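Local coordinates for PppA (Pseudomonas aeruginosa, PDB 6JKV), which regulates type VI secretion and is probably a manganese-dependent serine/threonine phosphatase of the PP2C family, at residues R30-Y34 and P234-R239; V203-F209 and L257-F262. All blocks are in the same frame, centred on the assembly; numbering follows the deposited sequence.

Interaction 1 of 2, residues R30-Y34 and P234-R239; sequences RSASY and PYAVVR
Arg239 and Tyr34 stack at one end of this contact. The guanidinium lies nearly flat on the phenol ring, with planes 17° apart and centres 4.5 Å apart, and the cation-pi contact is off-centre, with Arg239 CZ displaced from the ring normal; Arg239 CG packs over the same ring, 3.7 Å from Tyr34 CD2, as a CH-pi contact. A bend at chi2 (137°) carries the arginine across the ring at about a right angle. The opposite face of the guanidinium is covered by Tyr235, whose CZ sits 3.2 Å above its plane, so the cation is sandwiched between two tyrosines, one from each segment.

Apolar packing joins the rest. Helix 234-247 lies on one face of the five-stranded antiparallel sheet of the PP2C fold, against edge strand 29-36; the two short segments run at 27° with axes 7.1 Å apart. The methyl of Ala32 rests on the first helical turn, its CB 3.6 Å from Tyr235 CA and 4.1 Å from Pro234 CB. Val238 reaches the strand with both methyls: CG2 is 3.9 Å from Tyr34 CB, while CG1 meets the Ala32 carbonyl.

No direct hydrogen bond crosses the segments. One water bridges them instead, donating to Ser33 O (2.6 Å) and accepting from Arg239 NH1 in the guanidinium plane. On the strand's other side, Ser31 OG bonds to Asp50 of the second sheet.

Interaction 2 of 2, residues V203-F209 and L257-F262; sequences VLPGDSF and LVVRAF
Ser208 faces Arg260 as a non-hydrogen-bonded antiparallel pair, and Phe209 faces Val259 as a hydrogen-bonded one, which sets the register of two neighbouring strands in the sheet. Phe209 N donates to Val259 O (2.8 Å), and Val259 N returns a bond to Phe209 O. Ala261 N then meets Asp207 O almost linearly, with an N-H...O angle of 178°. Beyond it a type II turn from Leu204 to Asp207 folds over the strand end, with Gly206 at the positive phi (99°) of the third turn position, a conformation that glycine adopts readily. Gly206 N reaches Ala261 O at 2.9 Å from above the carbonyl plane.

Asp207 braces the turn from within: its OD2 accepts from Leu204 N at 2.8 Å, well out of the carboxylate plane, and also forms a salt bridge with Arg147. Among the side chains that cross the contact, the Arg260 chain runs extended to chi2 and bends at chi3 (-81°), which brings one face of the guanidinium over Ser208 OG, 3.3 Å from the guanidinium plane. The hydroxyl is thus away from the direction of the N-H bonds and makes no hydrogen bond with Arg260 NH2, which instead donates to His231 O. On the other face Phe209 CB packs 4.2 Å from Val259 CB. Past the paired residues, Val203 CG1 touches Ala261 CB at 3.7 Å.

The contact is therefore held mainly by peptide groups: four backbone bonds fix the C-terminal strand against the turn and strand, while arginine and serine meet by packing.

Overall arrangement
The centres of interactions 1 and 2 lie 12 Å apart, on the same side of the chain's centre, and both build on one antiparallel sheet. Strand 254-261 is the shared element: it lies between strand 29-36 of interaction 1 and strand 208-212 of interaction 2, and probable backbone hydrogen bonds from Arg260 to Arg30 and from Val258 to Ala32 join the two contacts directly. Helix 234-247, which precedes that strand in the chain, packs on it as well through Val238 and Val258. Along the sequence the segments alternate, 30-34, 203-209, 234-239, 257-262, so the sheet brings the N-terminal strand beside the C-terminal one, with the intervening segments packed on the latter, away from the manganese sites.

Interaction 1 of 2, residues R30-Y34 and P234-R239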
loop_
_atom_site.group_PDB
_atom_site.type_symbol
_atom_site.label_atom_id
_atom_site.label_comp_id
_atom_site.label_asym_id
_atom_site.label_seq_id
_atom_site.Cartn_x
_atom_site.Cartn_y
_atom_site.Cartn_z
ATOM N N ARG A 30 14.347 8.482 -3.469
ATOM C CA ARG A 30 13.509 8.996 -4.579
ATOM C C ARG A 30 12.210 8.210 -4.591
ATOM O O ARG A 30 12.261 7.000 -4.338
ATOM C CB ARG A 30 14.142 8.763 -5.948
ATOM C CG ARG A 30 14.899 9.948 -6.507
ATOM C CD ARG A 30 15.062 9.814 -8.006
ATOM N NE ARG A 30 16.300 10.422 -8.480
ATOM C CZ ARG A 30 16.428 11.669 -8.918
ATOM N NH1 ARG A 30 15.396 12.487 -8.954
ATOM N NH2 ARG A 30 17.606 12.104 -9.320
ATOM N N SER A 31 11.102 8.859 -4.933
ATOM C CA SER A 31 9.788 8.186 -4.955
ATOM C C SER A 31 8.878 8.850 -5.975
ATOM O O SER A 31 9.084 10.025 -6.309
ATOM C CB SER A 31 9.164 8.166 -3.576
ATOM O OG SER A 31 8.992 9.484 -3.073
ATOM N N ALA A 32 7.901 8.090 -6.442
ATOM C CA ALA A 32 6.856 8.559 -7.368
ATOM C C ALA A 32 5.635 7.663 -7.193
ATOM O O ALA A 32 5.797 6.479 -6.844
ATOM C CB ALA A 32 7.348 8.546 -8.800
ATOM N N SER A 33 4.457 8.225 -7.428
ATOM C CA SER A 33 3.167 7.515 -7.321
ATOM C C SER A 33 2.317 7.857 -8.536
ATOM O O SER A 33 2.418 8.991 -9.051
ATOM C CB SER A 33 2.440 7.878 -6.066
ATOM O OG SER A 33 1.895 9.181 -6.195
ATOM N N TYR A 34 1.521 6.892 -8.971
ATOM C CA TYR A 34 0.537 7.079 -10.058
ATOM C C TYR A 34 -0.623 6.121 -9.817
ATOM O O TYR A 34 -0.388 4.960 -9.456
ATOM C CB TYR A 34 1.180 6.860 -11.426
ATOM C CG TYR A 34 0.288 7.198 -12.591
ATOM C CD1 TYR A 34 -0.446 8.372 -12.622
ATOM C CD2 TYR A 34 0.184 6.347 -13.679
ATOM C CE1 TYR A 34 -1.269 8.682 -13.694
ATOM C CE2 TYR A 34 -0.618 6.653 -14.767
ATOM C CZ TYR A 34 -1.369 7.812 -14.763
ATOM O OH TYR A 34 -2.166 8.139 -15.824
ATOM N N PRO A 234 11.780 6.118 -11.014
ATOM C CA PRO A 234 10.522 5.691 -10.397
ATOM C C PRO A 234 9.277 6.276 -11.078
ATOM O O PRO A 234 8.288 5.598 -11.147
ATOM C CB PRO A 234 10.640 6.181 -8.947
ATOM C CG PRO A 234 12.125 6.304 -8.726
ATOM C CD PRO A 234 12.670 6.783 -10.052
ATOM N N TYR A 235 9.356 7.506 -11.587
ATOM C CA TYR A 235 8.221 8.190 -12.260
ATOM C C TYR A 235 7.809 7.411 -13.514
ATOM O O TYR A 235 6.595 7.151 -13.700
ATOM C CB TYR A 235 8.619 9.617 -12.630
ATOM C CG TYR A 235 7.519 10.489 -13.181
ATOM C CD1 TYR A 235 7.113 10.401 -14.509
ATOM C CD2 TYR A 235 6.886 11.414 -12.372
ATOM C CE1 TYR A 235 6.111 11.211 -15.012
ATOM C CE2 TYR A 235 5.892 12.243 -12.864
ATOM C CZ TYR A 235 5.493 12.133 -14.185
ATOM O OH TYR A 235 4.505 12.934 -14.677
ATOM N N ALA A 236 8.778 7.093 -14.379
ATOM C CA ALA A 236 8.537 6.292 -15.599
ATOM C C ALA A 236 8.085 4.886 -15.197
ATOM O O ALA A 236 7.227 4.334 -15.892
ATOM C CB ALA A 236 9.772 6.242 -16.467
ATOM N N VAL A 237 8.626 4.345 -14.104
ATOM C CA VAL A 237 8.346 2.947 -13.672
ATOM C C VAL A 237 6.877 2.839 -13.256
ATOM O O VAL A 237 6.183 1.961 -13.774
ATOM C CB VAL A 237 9.307 2.485 -12.562
ATOM C CG1 VAL A 237 8.768 1.277 -11.832
ATOM C CG2 VAL A 237 10.690 2.188 -13.101
ATOM N N VAL A 238 6.401 3.725 -12.378
ATOM C CA VAL A 238 4.993 3.669 -11.901
ATOM C C VAL A 238 4.068 3.864 -13.104
ATOM O O VAL A 238 3.082 3.137 -13.191
ATOM C CB VAL A 238 4.705 4.677 -10.771
ATOM C CG1 VAL A 238 5.506 4.329 -9.521
ATOM C CG2 VAL A 238 4.960 6.117 -11.189
ATOM N N ARG A 239 4.388 4.786 -14.011
ATOM C CA ARG A 239 3.533 5.051 -15.198
ATOM C C ARG A 239 3.538 3.835 -16.127
ATOM O O ARG A 239 2.493 3.560 -16.746
ATOM C CB ARG A 239 3.979 6.315 -15.938
ATOM C CG ARG A 239 3.067 7.501 -15.672
ATOM C CD ARG A 239 3.849 8.761 -15.438
ATOM N NE ARG A 239 3.028 9.788 -14.815
ATOM C CZ ARG A 239 3.102 10.166 -13.542
ATOM N NH1 ARG A 239 3.949 9.592 -12.704
ATOM N NH2 ARG A 239 2.302 11.116 -13.093
HETATM O O HOH W 1 4.513 10.188 -10.129
#

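Interaction 2 of 2, residues V203-F209 and L257-F262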
loop_
_atom_site.group_PDB
_atom_site.type_symbol
_atom_site.label_atom_id
_atom_site.label_comp_id
_atom_site.label_asym_id
_atom_site.label_seq_id
_atom_site.Cartn_x
_atom_site.Cartn_y
_atom_site.Cartn_z
ATOM N N VAL A 203 17.941 -1.583 4.578
ATOM C CA VAL A 203 17.978 -0.944 3.233
ATOM C C VAL A 203 19.436 -0.827 2.796
ATOM O O VAL A 203 20.270 -0.372 3.601
ATOM C CB VAL A 203 17.292 0.431 3.225
ATOM C CG1 VAL A 203 17.091 0.915 1.798
ATOM C CG2 VAL A 203 15.978 0.402 3.989
ATOM N N LEU A 204 19.716 -1.246 1.565
ATOM C CA LEU A 204 21.026 -1.031 0.911
ATOM C C LEU A 204 20.868 -0.008 -0.204
ATOM O O LEU A 204 19.818 0.057 -0.846
ATOM C CB LEU A 204 21.542 -2.357 0.346
ATOM C CG LEU A 204 22.065 -3.350 1.378
ATOM C CD1 LEU A 204 22.467 -4.649 0.702
ATOM C CD2 LEU A 204 23.226 -2.752 2.162
ATOM N N PRO A 205 21.922 0.792 -0.486
ATOM C CA PRO A 205 21.922 1.645 -1.670
ATOM C C PRO A 205 21.640 0.780 -2.904
ATOM O O PRO A 205 22.234 -0.276 -3.029
ATOM C CB PRO A 205 23.332 2.254 -1.695
ATOM C CG PRO A 205 23.786 2.182 -0.249
ATOM C CD PRO A 205 23.175 0.900 0.282
ATOM N N GLY A 206 20.714 1.229 -3.747
ATOM C CA GLY A 206 20.329 0.523 -4.976
ATOM C C GLY A 206 19.062 -0.289 -4.801
ATOM O O GLY A 206 18.559 -0.797 -5.830
ATOM N N ASP A 207 18.574 -0.435 -3.563
ATOM C CA ASP A 207 17.294 -1.127 -3.277
ATOM C C ASP A 207 16.155 -0.330 -3.902
ATOM O O ASP A 207 16.239 0.905 -3.912
ATOM C CB ASP A 207 17.029 -1.277 -1.779
ATOM C CG ASP A 207 17.839 -2.379 -1.125
ATOM O OD1 ASP A 207 18.594 -3.066 -1.843
ATOM O OD2 ASP A 207 17.713 -2.535 0.112
ATOM N N SER A 208 15.145 -1.039 -4.404
ATOM C CA SER A 208 13.873 -0.475 -4.911
ATOM C C SER A 208 12.720 -1.109 -4.139
ATOM O O SER A 208 12.871 -2.254 -3.667
ATOM C CB SER A 208 13.698 -0.717 -6.384
ATOM O OG SER A 208 14.226 0.357 -7.134
ATOM N N PHE A 209 11.611 -0.386 -4.057
ATOM C CA PHE A 209 10.389 -0.830 -3.355
ATOM C C PHE A 209 9.183 -0.464 -4.201
ATOM O O PHE A 209 9.173 0.613 -4.811
ATOM C CB PHE A 209 10.292 -0.192 -1.970
ATOM C CG PHE A 209 11.487 -0.460 -1.103
ATOM C CD1 PHE A 209 11.584 -1.632 -0.381
ATOM C CD2 PHE A 209 12.512 0.464 -1.014
ATOM C CE1 PHE A 209 12.685 -1.876 0.425
ATOM C CE2 PHE A 209 13.610 0.223 -0.201
ATOM C CZ PHE A 209 13.693 -0.945 0.514
ATOM N N LEU A 257 3.288 2.861 -6.440
ATOM C CA LEU A 257 4.202 3.823 -5.787
ATOM C C LEU A 257 5.567 3.154 -5.679
ATOM O O LEU A 257 5.653 2.065 -5.067
ATOM C CB LEU A 257 3.637 4.200 -4.417
ATOM C CG LEU A 257 4.134 5.519 -3.837
ATOM C CD1 LEU A 257 3.081 6.145 -2.922
ATOM C CD2 LEU A 257 5.434 5.287 -3.089
ATOM N N VAL A 258 6.581 3.766 -6.290
ATOM C CA VAL A 258 7.954 3.199 -6.341
ATOM C C VAL A 258 8.878 4.102 -5.530
ATOM O O VAL A 258 8.792 5.334 -5.665
ATOM C CB VAL A 258 8.447 2.985 -7.783
ATOM C CG1 VAL A 258 9.953 2.741 -7.837
ATOM C CG2 VAL A 258 7.697 1.831 -8.423
ATOM N N VAL A 259 9.701 3.478 -4.697
ATOM C CA VAL A 259 10.731 4.159 -3.877
ATOM C C VAL A 259 12.081 3.542 -4.240
ATOM O O VAL A 259 12.182 2.297 -4.313
ATOM C CB VAL A 259 10.430 4.024 -2.375
ATOM C CG1 VAL A 259 11.443 4.772 -1.525
ATOM C CG2 VAL A 259 9.022 4.495 -2.047
ATOM N N ARG A 260 13.083 4.389 -4.441
ATOM C CA ARG A 260 14.460 3.946 -4.741
ATOM C C ARG A 260 15.424 4.565 -3.731
ATOM O O ARG A 260 15.359 5.782 -3.525
ATOM C CB ARG A 260 14.858 4.328 -6.166
ATOM C CG ARG A 260 16.265 3.874 -6.530
ATOM C CD ARG A 260 16.580 4.144 -7.977
ATOM N NE ARG A 260 16.039 3.122 -8.860
ATOM C CZ ARG A 260 16.591 1.938 -9.068
ATOM N NH1 ARG A 260 17.693 1.592 -8.417
ATOM N NH2 ARG A 260 16.034 1.101 -9.929
ATOM N N ALA A 261 16.299 3.739 -3.154
ATOM C CA ALA A 261 17.323 4.154 -2.175
ATOM C C ALA A 261 18.656 4.390 -2.888
ATOM O O ALA A 261 18.983 3.610 -3.806
ATOM C CB ALA A 261 17.454 3.106 -1.105
ATOM N N PHE A 262 19.405 5.410 -2.454
ATOM C CA PHE A 262 20.753 5.744 -2.989
ATOM C C PHE A 262 21.779 5.789 -1.856
ATOM O O PHE A 262 21.375 6.179 -0.775
ATOM C CB PHE A 262 20.732 7.073 -3.747
ATOM C CG PHE A 262 19.833 7.095 -4.957
ATOM C CD1 PHE A 262 18.461 7.237 -4.823
ATOM C CD2 PHE A 262 20.363 6.975 -6.236
ATOM C CE1 PHE A 262 17.638 7.250 -5.937
ATOM C CE2 PHE A 262 19.539 7.000 -7.353
ATOM C CZ PHE A 262 18.178 7.137 -7.202
#